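Side-chain contacts in protein adenylyltransferase (Bartonella henselae str. Houston-1, PDB 5NH2), which transfers AMP from ATP to tyrosine or threonine side chains of host target proteins through its Fic domain, serving bacterial virulence: residues A[164-169]-A[176-181]; A[142-147]-A[204-209]. All blocks are in the same frame, centred on the assembly; numbering follows the deposited sequence.

Contact 1: A[164-169]-A[176-181]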
loop_
_atom_site.group_PDB
_atom_site.type_symbol
_atom_site.label_atom_id
_atom_site.label_comp_id
_atom_site.label_asym_id
_atom_site.label_seq_id
_atom_site.Cartn_x
_atom_site.Cartn_y
_atom_site.Cartn_z
ATOM N N PHE A 164 -1.459 -4.258 7.454
ATOM C CA PHE A 164 -1.962 -5.518 8.008
ATOM C C PHE A 164 -1.523 -6.687 7.138
ATOM O O PHE A 164 -1.060 -7.719 7.649
ATOM C CB PHE A 164 -3.494 -5.448 8.148
ATOM C CG PHE A 164 -4.174 -6.699 8.745
ATOM C CD1 PHE A 164 -4.521 -7.784 7.937
ATOM C CD2 PHE A 164 -4.558 -6.736 10.085
ATOM C CE1 PHE A 164 -5.189 -8.915 8.475
ATOM C CE2 PHE A 164 -5.240 -7.853 10.606
ATOM C CZ PHE A 164 -5.558 -8.933 9.805
ATOM N N PHE A 165 -1.584 -6.522 5.818
ATOM C CA PHE A 165 -1.270 -7.681 4.985
ATOM C C PHE A 165 0.230 -7.883 4.810
ATOM O O PHE A 165 0.659 -9.030 4.630
ATOM C CB PHE A 165 -2.047 -7.594 3.657
ATOM C CG PHE A 165 -3.453 -8.136 3.783
ATOM C CD1 PHE A 165 -4.488 -7.327 4.212
ATOM C CD2 PHE A 165 -3.712 -9.481 3.532
ATOM C CE1 PHE A 165 -5.805 -7.835 4.383
ATOM C CE2 PHE A 165 -5.007 -10.018 3.673
ATOM C CZ PHE A 165 -6.071 -9.185 4.110
ATOM N N GLU A 166 1.036 -6.817 4.954
ATOM C CA GLU A 166 2.497 -6.965 4.963
ATOM C C GLU A 166 2.945 -7.745 6.189
ATOM O O GLU A 166 3.765 -8.671 6.093
ATOM C CB GLU A 166 3.198 -5.591 4.935
ATOM C CG GLU A 166 3.063 -4.769 3.644
ATOM C CD GLU A 166 3.415 -3.271 3.831
ATOM O OE1 GLU A 166 3.915 -2.872 4.906
ATOM O OE2 GLU A 166 3.192 -2.477 2.895
ATOM N N ASN A 167 2.415 -7.376 7.349
ATOM C CA ASN A 167 2.774 -8.045 8.588
ATOM C C ASN A 167 2.211 -9.464 8.644
ATOM O O ASN A 167 2.891 -10.397 9.101
ATOM C CB ASN A 167 2.276 -7.197 9.752
ATOM C CG ASN A 167 3.211 -6.062 10.064
ATOM O OD1 ASN A 167 4.303 -5.995 9.522
ATOM N ND2 ASN A 167 2.805 -5.186 10.977
ATOM N N LEU A 168 0.981 -9.654 8.174
ATOM C CA LEU A 168 0.426 -11.000 8.046
ATOM C C LEU A 168 1.322 -11.894 7.186
ATOM O O LEU A 168 1.629 -13.035 7.564
ATOM C CB LEU A 168 -0.979 -10.938 7.450
ATOM C CG LEU A 168 -1.648 -12.306 7.225
ATOM C CD1 LEU A 168 -2.043 -12.984 8.564
ATOM C CD2 LEU A 168 -2.858 -12.154 6.317
ATOM N N ALA A 169 1.739 -11.405 6.011
ATOM C CA ALA A 169 2.648 -12.226 5.197
ATOM C C ALA A 169 3.961 -12.487 5.915
ATOM O O ALA A 169 4.529 -13.582 5.816
ATOM C CB ALA A 169 2.940 -11.548 3.858
ATOM N N LEU A 176 4.843 -9.408 0.984
ATOM C CA LEU A 176 4.015 -8.677 0.035
ATOM C C LEU A 176 4.632 -7.286 -0.064
ATOM O O LEU A 176 4.594 -6.514 0.904
ATOM C CB LEU A 176 2.549 -8.620 0.518
ATOM C CG LEU A 176 1.838 -9.963 0.423
ATOM C CD1 LEU A 176 0.410 -9.936 1.032
ATOM C CD2 LEU A 176 1.763 -10.473 -1.039
ATOM N N ASN A 177 5.188 -6.936 -1.218
ATOM C CA ASN A 177 5.919 -5.670 -1.287
ATOM C C ASN A 177 5.089 -4.673 -2.086
ATOM O O ASN A 177 5.262 -4.540 -3.305
ATOM C CB ASN A 177 7.315 -5.872 -1.889
ATOM C CG ASN A 177 8.225 -4.679 -1.635
ATOM O OD1 ASN A 177 7.740 -3.540 -1.489
ATOM N ND2 ASN A 177 9.532 -4.921 -1.582
ATOM N N PHE A 178 4.302 -3.869 -1.358
ATOM C CA PHE A 178 3.311 -3.004 -1.977
ATOM C C PHE A 178 3.942 -1.764 -2.565
ATOM O O PHE A 178 3.339 -1.118 -3.435
ATOM C CB PHE A 178 2.222 -2.614 -0.971
ATOM C CG PHE A 178 1.168 -3.662 -0.809
ATOM C CD1 PHE A 178 0.200 -3.853 -1.804
ATOM C CD2 PHE A 178 1.145 -4.461 0.312
ATOM C CE1 PHE A 178 -0.785 -4.801 -1.673
ATOM C CE2 PHE A 178 0.177 -5.444 0.443
ATOM C CZ PHE A 178 -0.797 -5.616 -0.552
ATOM N N SER A 179 5.158 -1.442 -2.137
ATOM C CA SER A 179 5.822 -0.292 -2.707
ATOM C C SER A 179 6.177 -0.511 -4.170
ATOM O O SER A 179 6.617 0.431 -4.838
ATOM C CB SER A 179 7.054 0.059 -1.853
ATOM O OG SER A 179 8.170 -0.678 -2.279
ATOM N N LEU A 180 6.002 -1.716 -4.695
ATOM C CA LEU A 180 6.306 -1.977 -6.094
ATOM C C LEU A 180 5.080 -1.817 -6.990
ATOM O O LEU A 180 5.195 -2.018 -8.214
ATOM C CB LEU A 180 6.894 -3.381 -6.252
ATOM C CG LEU A 180 8.127 -3.654 -5.386
ATOM C CD1 LEU A 180 8.777 -4.967 -5.821
ATOM C CD2 LEU A 180 9.152 -2.525 -5.433
ATOM N N ILE A 181 3.936 -1.445 -6.400
ATOM C CA ILE A 181 2.629 -1.381 -7.078
ATOM C C ILE A 181 2.266 0.080 -7.275
ATOM O O ILE A 181 2.192 0.814 -6.288
ATOM C CB ILE A 181 1.538 -2.070 -6.241
ATOM C CG1 ILE A 181 1.804 -3.575 -6.163
ATOM C CG2 ILE A 181 0.110 -1.729 -6.774
ATOM C CD1 ILE A 181 2.033 -4.188 -7.515
HETATM O O HOH W 1 5.589 -8.249 3.788
#
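Leu176 and Phe178 point their side chains at helix 157-171 and meet one turn of it, where Phe165, Glu166 and Ala169 line the approach. The contact folds the loop before helix 183-196 back onto helix 157-171 within the Fic (Fido) domain; on this loop Asn177 and Ser179 pack on Glu23 and Ser30 of the partner chain, the antitoxin homologue BiaA. Leu176 lies against the small side chain of Ala169, with CG of the leucine 3.9 Å from CB of the alanine; a single methyl group there lets the loop backbone come close to the helix. One branch of the leucine reaches further, its CD1 in van der Waals contact with the carbonyl O of Phe165 at 3.7 Å. That oxygen accepts the helix hydrogen bond from Ala169 N.

Phe178 turns its rim to the helix. Glu166 comes to that rim with its CG near the ring plane, 3.9 Å from Phe178 CD2, and its OE2 is 3.8 Å from the same carbon. Carboxylate and ring planes are inclined by 35°, neither stacked nor perpendicular. With CG anti to the carbonyl carbon (chi1 -68°) and the chain extended beyond it, the glutamate reaches across to the loop; on the way its CG passes 3.6 Å from Leu176 O. Phe165 touches the ring rim by CB, while its own ring leads away to Leu143 and Leu147 of helix 133-150.

No direct hydrogen bond joins the segments. One water instead donates to Glu166 O at 3.0 Å and accepts from Leu176 N at 3.1 Å, linking a carbonyl within the helix to an amide N-H of the loop that follows. The chemistry is therefore divided: apolar packing is joined by a water bridge, and the glutamate carboxylate oxygen lies by the weakly positive C-H rim of Phe178, where a modest electrostatic attraction is probable.

Contact 2: A[142-147]-A[204-209]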
loop_
_atom_site.group_PDB
_atom_site.type_symbol
_atom_site.label_atom_id
_atom_site.label_comp_id
_atom_site.label_asym_id
_atom_site.label_seq_id
_atom_site.Cartn_x
_atom_site.Cartn_y
_atom_site.Cartn_z
ATOM N N GLU A 142 -8.601 -13.505 -1.023
ATOM C CA GLU A 142 -9.977 -13.481 -0.527
ATOM C C GLU A 142 -10.146 -12.531 0.660
ATOM O O GLU A 142 -11.058 -11.686 0.655
ATOM C CB GLU A 142 -10.445 -14.902 -0.164
ATOM C CG GLU A 142 -10.475 -15.852 -1.351
ATOM C CD GLU A 142 -10.983 -17.241 -0.972
ATOM O OE1 GLU A 142 -10.646 -18.198 -1.705
ATOM O OE2 GLU A 142 -11.718 -17.366 0.042
ATOM N N LEU A 143 -9.278 -12.643 1.695
ATOM C CA LEU A 143 -9.381 -11.667 2.809
ATOM C C LEU A 143 -9.120 -10.216 2.368
ATOM O O LEU A 143 -9.730 -9.274 2.892
ATOM C CB LEU A 143 -8.437 -12.034 3.949
ATOM C CG LEU A 143 -8.879 -13.394 4.493
ATOM C CD1 LEU A 143 -7.787 -13.931 5.299
ATOM C CD2 LEU A 143 -10.112 -13.228 5.340
ATOM N N PHE A 144 -8.228 -10.006 1.405
ATOM C CA PHE A 144 -7.905 -8.645 1.010
ATOM C C PHE A 144 -9.065 -8.016 0.227
ATOM O O PHE A 144 -9.415 -6.853 0.457
ATOM C CB PHE A 144 -6.604 -8.662 0.200
ATOM C CG PHE A 144 -6.081 -7.263 -0.241
ATOM C CD1 PHE A 144 -5.091 -6.622 0.470
ATOM C CD2 PHE A 144 -6.523 -6.680 -1.408
ATOM C CE1 PHE A 144 -4.564 -5.364 0.068
ATOM C CE2 PHE A 144 -6.026 -5.436 -1.813
ATOM C CZ PHE A 144 -5.034 -4.777 -1.068
ATOM N N ASN A 145 -9.694 -8.778 -0.678
ATOM C CA ASN A 145 -10.855 -8.273 -1.405
ATOM C C ASN A 145 -11.981 -7.951 -0.436
ATOM O O ASN A 145 -12.616 -6.882 -0.529
ATOM C CB ASN A 145 -11.348 -9.295 -2.442
ATOM C CG ASN A 145 -10.348 -9.548 -3.564
ATOM O OD1 ASN A 145 -9.393 -8.778 -3.743
ATOM N ND2 ASN A 145 -10.553 -10.650 -4.323
ATOM N N SER A 146 -12.219 -8.847 0.526
ATOM C CA SER A 146 -13.286 -8.591 1.496
ATOM C C SER A 146 -13.014 -7.325 2.332
ATOM O O SER A 146 -13.900 -6.468 2.500
ATOM C CB SER A 146 -13.476 -9.802 2.407
ATOM O OG SER A 146 -14.180 -9.393 3.557
ATOM N N LEU A 147 -11.798 -7.190 2.877
ATOM C CA LEU A 147 -11.475 -5.960 3.610
ATOM C C LEU A 147 -11.566 -4.726 2.720
ATOM O O LEU A 147 -11.866 -3.634 3.213
ATOM C CB LEU A 147 -10.069 -6.029 4.212
ATOM C CG LEU A 147 -9.711 -5.000 5.277
ATOM C CD1 LEU A 147 -10.715 -5.110 6.426
ATOM C CD2 LEU A 147 -8.296 -5.242 5.783
ATOM N N HIS A 204 -2.203 -11.682 -10.162
ATOM C CA HIS A 204 -0.949 -11.289 -10.817
ATOM C C HIS A 204 -0.209 -10.220 -10.000
ATOM O O HIS A 204 1.021 -10.314 -9.787
ATOM C CB HIS A 204 -1.266 -10.807 -12.240
ATOM C CG HIS A 204 -0.069 -10.379 -13.036
ATOM N ND1 HIS A 204 -0.171 -9.603 -14.176
ATOM C CD2 HIS A 204 1.257 -10.626 -12.871
ATOM C CE1 HIS A 204 1.037 -9.378 -14.671
ATOM N NE2 HIS A 204 1.921 -9.983 -13.894
ATOM N N LEU A 205 -0.970 -9.248 -9.466
ATOM C CA LEU A 205 -0.442 -8.291 -8.501
ATOM C C LEU A 205 0.277 -8.994 -7.340
ATOM O O LEU A 205 1.460 -8.718 -7.090
ATOM C CB LEU A 205 -1.579 -7.396 -7.984
ATOM C CG LEU A 205 -1.189 -6.131 -7.190
ATOM C CD1 LEU A 205 -2.264 -5.070 -7.319
ATOM C CD2 LEU A 205 -0.981 -6.409 -5.753
ATOM N N PHE A 206 -0.430 -9.886 -6.600
ATOM C CA PHE A 206 0.180 -10.583 -5.445
ATOM C C PHE A 206 1.392 -11.430 -5.864
ATOM O O PHE A 206 2.346 -11.583 -5.078
ATOM C CB PHE A 206 -0.847 -11.486 -4.713
ATOM C CG PHE A 206 -1.670 -10.775 -3.609
ATOM C CD1 PHE A 206 -2.486 -9.651 -3.900
ATOM C CD2 PHE A 206 -1.685 -11.277 -2.304
ATOM C CE1 PHE A 206 -3.249 -9.034 -2.899
ATOM C CE2 PHE A 206 -2.436 -10.656 -1.265
ATOM C CZ PHE A 206 -3.205 -9.541 -1.558
ATOM N N GLU A 207 1.386 -11.975 -7.105
ATOM C CA GLU A 207 2.538 -12.761 -7.563
ATOM C C GLU A 207 3.793 -11.883 -7.765
ATOM O O GLU A 207 4.887 -12.232 -7.295
ATOM C CB GLU A 207 2.183 -13.525 -8.844
ATOM C CG GLU A 207 3.400 -13.993 -9.659
ATOM C CD GLU A 207 4.089 -15.250 -9.105
ATOM O OE1 GLU A 207 3.575 -15.897 -8.137
ATOM O OE2 GLU A 207 5.181 -15.578 -9.646
ATOM N N ASP A 208 3.645 -10.738 -8.439
ATOM C CA ASP A 208 4.785 -9.865 -8.721
ATOM C C ASP A 208 5.479 -9.366 -7.450
ATOM O O ASP A 208 6.700 -9.133 -7.460
ATOM C CB ASP A 208 4.315 -8.667 -9.563
ATOM C CG ASP A 208 4.115 -9.034 -11.017
ATOM O OD1 ASP A 208 4.308 -10.230 -11.359
ATOM O OD2 ASP A 208 3.763 -8.145 -11.820
ATOM N N ILE A 209 4.717 -9.129 -6.374
ATOM C CA ILE A 209 5.262 -8.529 -5.146
ATOM C C ILE A 209 5.560 -9.563 -4.045
ATOM O O ILE A 209 5.892 -9.173 -2.914
ATOM C CB ILE A 209 4.342 -7.428 -4.631
ATOM C CG1 ILE A 209 3.072 -8.076 -4.074
ATOM C CG2 ILE A 209 3.982 -6.503 -5.794
ATOM C CD1 ILE A 209 2.162 -7.062 -3.412
#
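Within the helical Fic domain, helix 133-150 and helix 200-208 are joined here by a T-shaped (edge-to-face) aromatic pair, Phe144 with Phe206. Between residues 142-147 and 204-209 the closest CA atoms, those of Phe144 and Phe206, are 10.5 Å apart. Two long aromatic side chains suit such a separation, because each points from its own helix toward the other and together they span the gap.

Phe206 supplies the edge. Its ring advances with the far end foremost, and CE1 lies over one face of Phe144, offset toward the rim. The ring centroids are 5.5 Å apart and the planes stand at 81°, close to perpendicular. This geometry brings C-H groups of Phe206, which carry a slight positive charge, to the electron-rich face of Phe144, a favourable meeting that needs no polar atom in a buried place. With CG of Phe144 anti to the backbone N (chi1 -177°), the ring is carried toward residues 204-209, and chi2 (98°) sets its plane so that a face meets the edge of Phe206.

Other residues fill in around the pair. Phe144 also takes part in an edge-to-face pair with Phe165 of helix 157-171 and touches Met186 of helix 183-196, while Phe206 rests on Asn137, Ala140 and Ile141 of helix 133-150. The polar neighbours of Phe206 in sequence turn to other tasks: Glu207 forms a salt bridge with Arg133, and Asp208 forms one with Arg185, so that one helix combines an apolar contact with charged ties.

The touching is concentrated at one carbon of Phe206, its CZ, which is 3.9 Å from both CB and CG of Phe144 and 4.0 Å from CD1, at the root of that ring.

In the fold
The two contacts lie with their centres about 9 Å apart in the Fic domain, contact 1 nested in the chain between the two segments of contact 2. Their segments also meet directly: Asn177 N lies 2.9 Å from Ile209 O, a probable hydrogen bond, and Phe165 CZ packs 3.6 Å from Phe144 N. Both probably lie near the nucleotide site. The side chains of Phe178 and Phe144 are about 4 and 5 Å from that of Arg162, a probable ATP ligand; Phe144 is about 7 Å from Gly158 and Glu166 about 9 Å from Arg159, both established ATP-binding residues. The side chain of Phe144 is about 13 Å from the magnesium ion, consistent with packing and not metal binding.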